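Local coordinates for protein SusD homolog (Bacteroides thetaiotaomicron VPI-5482, PDB 3IV0) that probably binds glycans at the outer membrane as a SusD-family protein of a gut bacterium, at residues Leu186-Ser191 with Gly243-Leu248. Numbering follows the deposited sequence.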
ATOM      1  N   LEU A 186       1.215   0.834 -22.028  1.00 13.52           N
ATOM      2  CA  LEU A 186       1.222   1.539 -20.726  1.00 12.83           C
ATOM      3  C   LEU A 186       2.392   2.491 -20.736  1.00 13.78           C
ATOM      4  O   LEU A 186       3.531   2.082 -20.705  1.00 13.66           O
ATOM      5  CB  LEU A 186       1.368   0.543 -19.562  1.00 13.45           C
ATOM      6  CG  LEU A 186       0.184  -0.395 -19.362  1.00 12.06           C
ATOM      7  CD1 LEU A 186       0.542  -1.397 -18.247  1.00 14.81           C
ATOM      8  CD2 LEU A 186      -1.119   0.340 -19.044  1.00 15.62           C
ATOM      9  N   PRO A 187       2.112   3.792 -20.757  0.60 12.29           N
ATOM     10  CA  PRO A 187       3.233   4.697 -20.814  0.60 13.04           C
ATOM     11  C   PRO A 187       3.898   4.786 -19.456  0.60 12.73           C
ATOM     12  O   PRO A 187       3.352   4.276 -18.456  0.60 11.49           O
ATOM     13  CB  PRO A 187       2.579   6.030 -21.151  0.60 12.48           C
ATOM     14  CG  PRO A 187       1.246   5.942 -20.471  0.60 11.30           C
ATOM     15  CD  PRO A 187       0.831   4.509 -20.670  0.60 15.49           C
ATOM     16  N   TRP A 188       5.043   5.432 -19.407  1.00 11.81           N
ATOM     17  CA  TRP A 188       5.676   5.725 -18.125  1.00 12.25           C
ATOM     18  C   TRP A 188       4.806   6.648 -17.288  1.00 13.25           C
ATOM     19  O   TRP A 188       4.716   6.505 -16.083  1.00 13.27           O
ATOM     20  CB  TRP A 188       7.048   6.358 -18.289  1.00 12.56           C
ATOM     21  CG  TRP A 188       8.086   5.453 -18.879  1.00 13.31           C
ATOM     22  CD1 TRP A 188       8.527   5.467 -20.166  1.00 14.65           C
ATOM     23  CD2 TRP A 188       8.788   4.393 -18.222  1.00 12.20           C
ATOM     24  NE1 TRP A 188       9.478   4.492 -20.352  1.00 16.59           N
ATOM     25  CE2 TRP A 188       9.668   3.832 -19.166  1.00 14.64           C
ATOM     26  CE3 TRP A 188       8.806   3.911 -16.916  1.00 12.35           C
ATOM     27  CZ2 TRP A 188      10.540   2.798 -18.842  1.00 16.72           C
ATOM     28  CZ3 TRP A 188       9.676   2.879 -16.606  1.00 14.52           C
ATOM     29  CH2 TRP A 188      10.518   2.345 -17.571  1.00 15.82           C
ATOM     30  N   SER A 189       4.150   7.596 -17.939  0.50 13.40           N
ATOM     31  CA  SER A 189       3.274   8.480 -17.223  0.50 14.23           C
ATOM     32  C   SER A 189       2.365   9.236 -18.176  0.50 12.76           C
ATOM     33  O   SER A 189       2.689   9.474 -19.328  0.50 14.41           O
ATOM     34  CB  SER A 189       4.087   9.473 -16.408  0.50 14.24           C
ATOM     35  OG  SER A 189       4.824  10.328 -17.267  0.50 23.88           O
ATOM     36  N   TYR A 190       1.243   9.657 -17.628  1.00 12.15           N
ATOM     37  CA  TYR A 190       0.190  10.296 -18.391  1.00 12.63           C
ATOM     38  C   TYR A 190       0.227  11.794 -18.150  1.00 14.39           C
ATOM     39  O   TYR A 190       0.515  12.256 -17.056  1.00 14.38           O
ATOM     40  CB  TYR A 190      -1.149   9.796 -17.918  1.00 12.57           C
ATOM     41  CG  TYR A 190      -1.375   8.307 -18.096  1.00 12.91           C
ATOM     42  CD1 TYR A 190      -1.758   7.777 -19.332  1.00 14.42           C
ATOM     43  CD2 TYR A 190      -1.221   7.412 -17.018  1.00 13.42           C
ATOM     44  CE1 TYR A 190      -1.970   6.415 -19.495  1.00 16.02           C
ATOM     45  CE2 TYR A 190      -1.441   6.060 -17.170  1.00 12.40           C
ATOM     46  CZ  TYR A 190      -1.791   5.550 -18.408  1.00 15.32           C
ATOM     47  OH  TYR A 190      -2.043   4.204 -18.586  1.00 14.95           O
ATOM     48  N   SER A 191      -0.069  12.573 -19.181  0.50 14.30           N
ATOM     49  CA  SER A 191      -0.069  14.022 -19.013  0.50 14.99           C
ATOM     50  C   SER A 191      -1.444  14.548 -18.619  0.50 14.17           C
ATOM     51  O   SER A 191      -1.529  15.665 -18.138  0.50 14.61           O
ATOM     52  CB  SER A 191       0.399  14.717 -20.286  0.50 18.24           C
ATOM     53  OG  SER A 191      -0.320  14.216 -21.398  0.50 17.62           O
ATOM     54  N   GLY A 243      13.384  10.379 -16.870  1.00 18.35           N
ATOM     55  CA  GLY A 243      12.924  11.621 -16.270  1.00 19.90           C
ATOM     56  C   GLY A 243      11.429  11.731 -16.031  1.00 18.88           C
ATOM     57  O   GLY A 243      10.968  12.756 -15.514  1.00 19.26           O
ATOM     58  N   ALA A 244      10.657  10.699 -16.369  1.00 15.86           N
ATOM     59  CA  ALA A 244       9.234  10.674 -16.067  1.00 14.36           C
ATOM     60  C   ALA A 244       8.982  10.757 -14.566  1.00 13.84           C
ATOM     61  O   ALA A 244       8.006  11.388 -14.131  1.00 14.35           O
ATOM     62  CB  ALA A 244       8.600   9.443 -16.620  1.00 16.65           C
ATOM     63  N   TYR A 245       9.846  10.098 -13.798  1.00 12.81           N
ATOM     64  CA  TYR A 245       9.718  10.067 -12.364  1.00 11.46           C
ATOM     65  C   TYR A 245      10.829  10.870 -11.719  1.00 13.11           C
ATOM     66  O   TYR A 245      11.968  10.859 -12.164  1.00 14.18           O
ATOM     67  CB  TYR A 245       9.770   8.622 -11.838  1.00 12.72           C
ATOM     68  CG  TYR A 245       8.829   7.677 -12.547  1.00 12.01           C
ATOM     69  CD1 TYR A 245       7.540   8.063 -12.897  1.00 11.74           C
ATOM     70  CD2 TYR A 245       9.223   6.398 -12.862  1.00 11.45           C
ATOM     71  CE1 TYR A 245       6.696   7.207 -13.574  1.00 12.85           C
ATOM     72  CE2 TYR A 245       8.373   5.524 -13.537  1.00 11.41           C
ATOM     73  CZ  TYR A 245       7.114   5.942 -13.898  1.00 11.87           C
ATOM     74  OH  TYR A 245       6.309   5.043 -14.584  1.00 12.69           O
ATOM     75  N   SER A 246      10.504  11.538 -10.628  1.00 12.45           N
ATOM     76  CA  SER A 246      11.515  12.241  -9.864  1.00 14.37           C
ATOM     77  C   SER A 246      11.109  12.315  -8.403  1.00 13.12           C
ATOM     78  O   SER A 246       9.941  12.112  -8.053  1.00 14.08           O
ATOM     79  CB  SER A 246      11.773  13.620 -10.437  1.00 17.12           C
ATOM     80  OG  SER A 246      10.582  14.320 -10.502  1.00 20.10           O
ATOM     81  N   LEU A 247      12.078  12.579  -7.551  1.00 12.84           N
ATOM     82  CA  LEU A 247      11.817  12.873  -6.158  1.00 11.31           C
ATOM     83  C   LEU A 247      11.563  14.369  -5.972  1.00 13.73           C
ATOM     84  O   LEU A 247      12.453  15.176  -6.260  1.00 17.46           O
ATOM     85  CB  LEU A 247      13.011  12.450  -5.318  1.00 13.26           C
ATOM     86  CG  LEU A 247      13.345  10.961  -5.301  1.00 12.22           C
ATOM     87  CD1 LEU A 247      14.541  10.715  -4.359  1.00 16.89           C
ATOM     88  CD2 LEU A 247      12.174  10.137  -4.894  1.00 14.34           C
ATOM     89  N   LEU A 248      10.397  14.759  -5.501  1.00 12.17           N
ATOM     90  CA  LEU A 248      10.138  16.189  -5.290  1.00 12.21           C
ATOM     91  C   LEU A 248      10.908  16.717  -4.089  1.00 13.43           C
ATOM     92  O   LEU A 248      11.304  15.981  -3.174  1.00 12.89           O
ATOM     93  CB  LEU A 248       8.653  16.431  -5.062  1.00 13.37           C
ATOM     94  CG  LEU A 248       7.775  16.565  -6.320  1.00 14.15           C
ATOM     95  CD1 LEU A 248       7.684  15.284  -7.167  1.00 14.01           C
ATOM     96  CD2 LEU A 248       6.351  17.063  -5.924  1.00 13.69           C
TER
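Tyr-245 and Trp-188 carry this meeting of two loops, their side chains crossing at about a right angle. The phenol of Tyr-245 reaches across to the backbone of the other loop. Its OH donates a hydrogen bond to Trp-188 O, at 2.6 Å. The bond lies in the carbonyl plane on a lone pair, with a C=O...OH angle of 126°. The same hydroxyl sits at the edge of the indole, in its plane, 3.6 Å from Trp-188 CE3. Tyr-245 CE2 adds an apolar contact with Trp-188 CE3, at 3.8 Å. Tyr-245 CG stands anti to the carbonyl carbon (chi1 -50°), which turns the phenol toward the other loop. Ala-244, nearest Trp-188 in backbone register, points its methyl at that loop. This CB meets Trp-188 CB at 3.8 Å and lies 3.9 Å from Ser-189 OG. The same methyl also rests over one face of the Tyr-245 ring, near the rim. A leucine in place of Tyr-245 would lose the hydroxyl and its bond, and would probably loosen the tie between the loops. The contact is irregular loop packing, without strand pairing. Segment 186-191 lies in the loop between helices 174-178 and 202-219, and Trp-188 touches Arg-202 and Ile-206 of the latter. Segment 243-248 lies in the loop between helices 224-238 and 253-258, and its Leu-247 packs on helix 367-381.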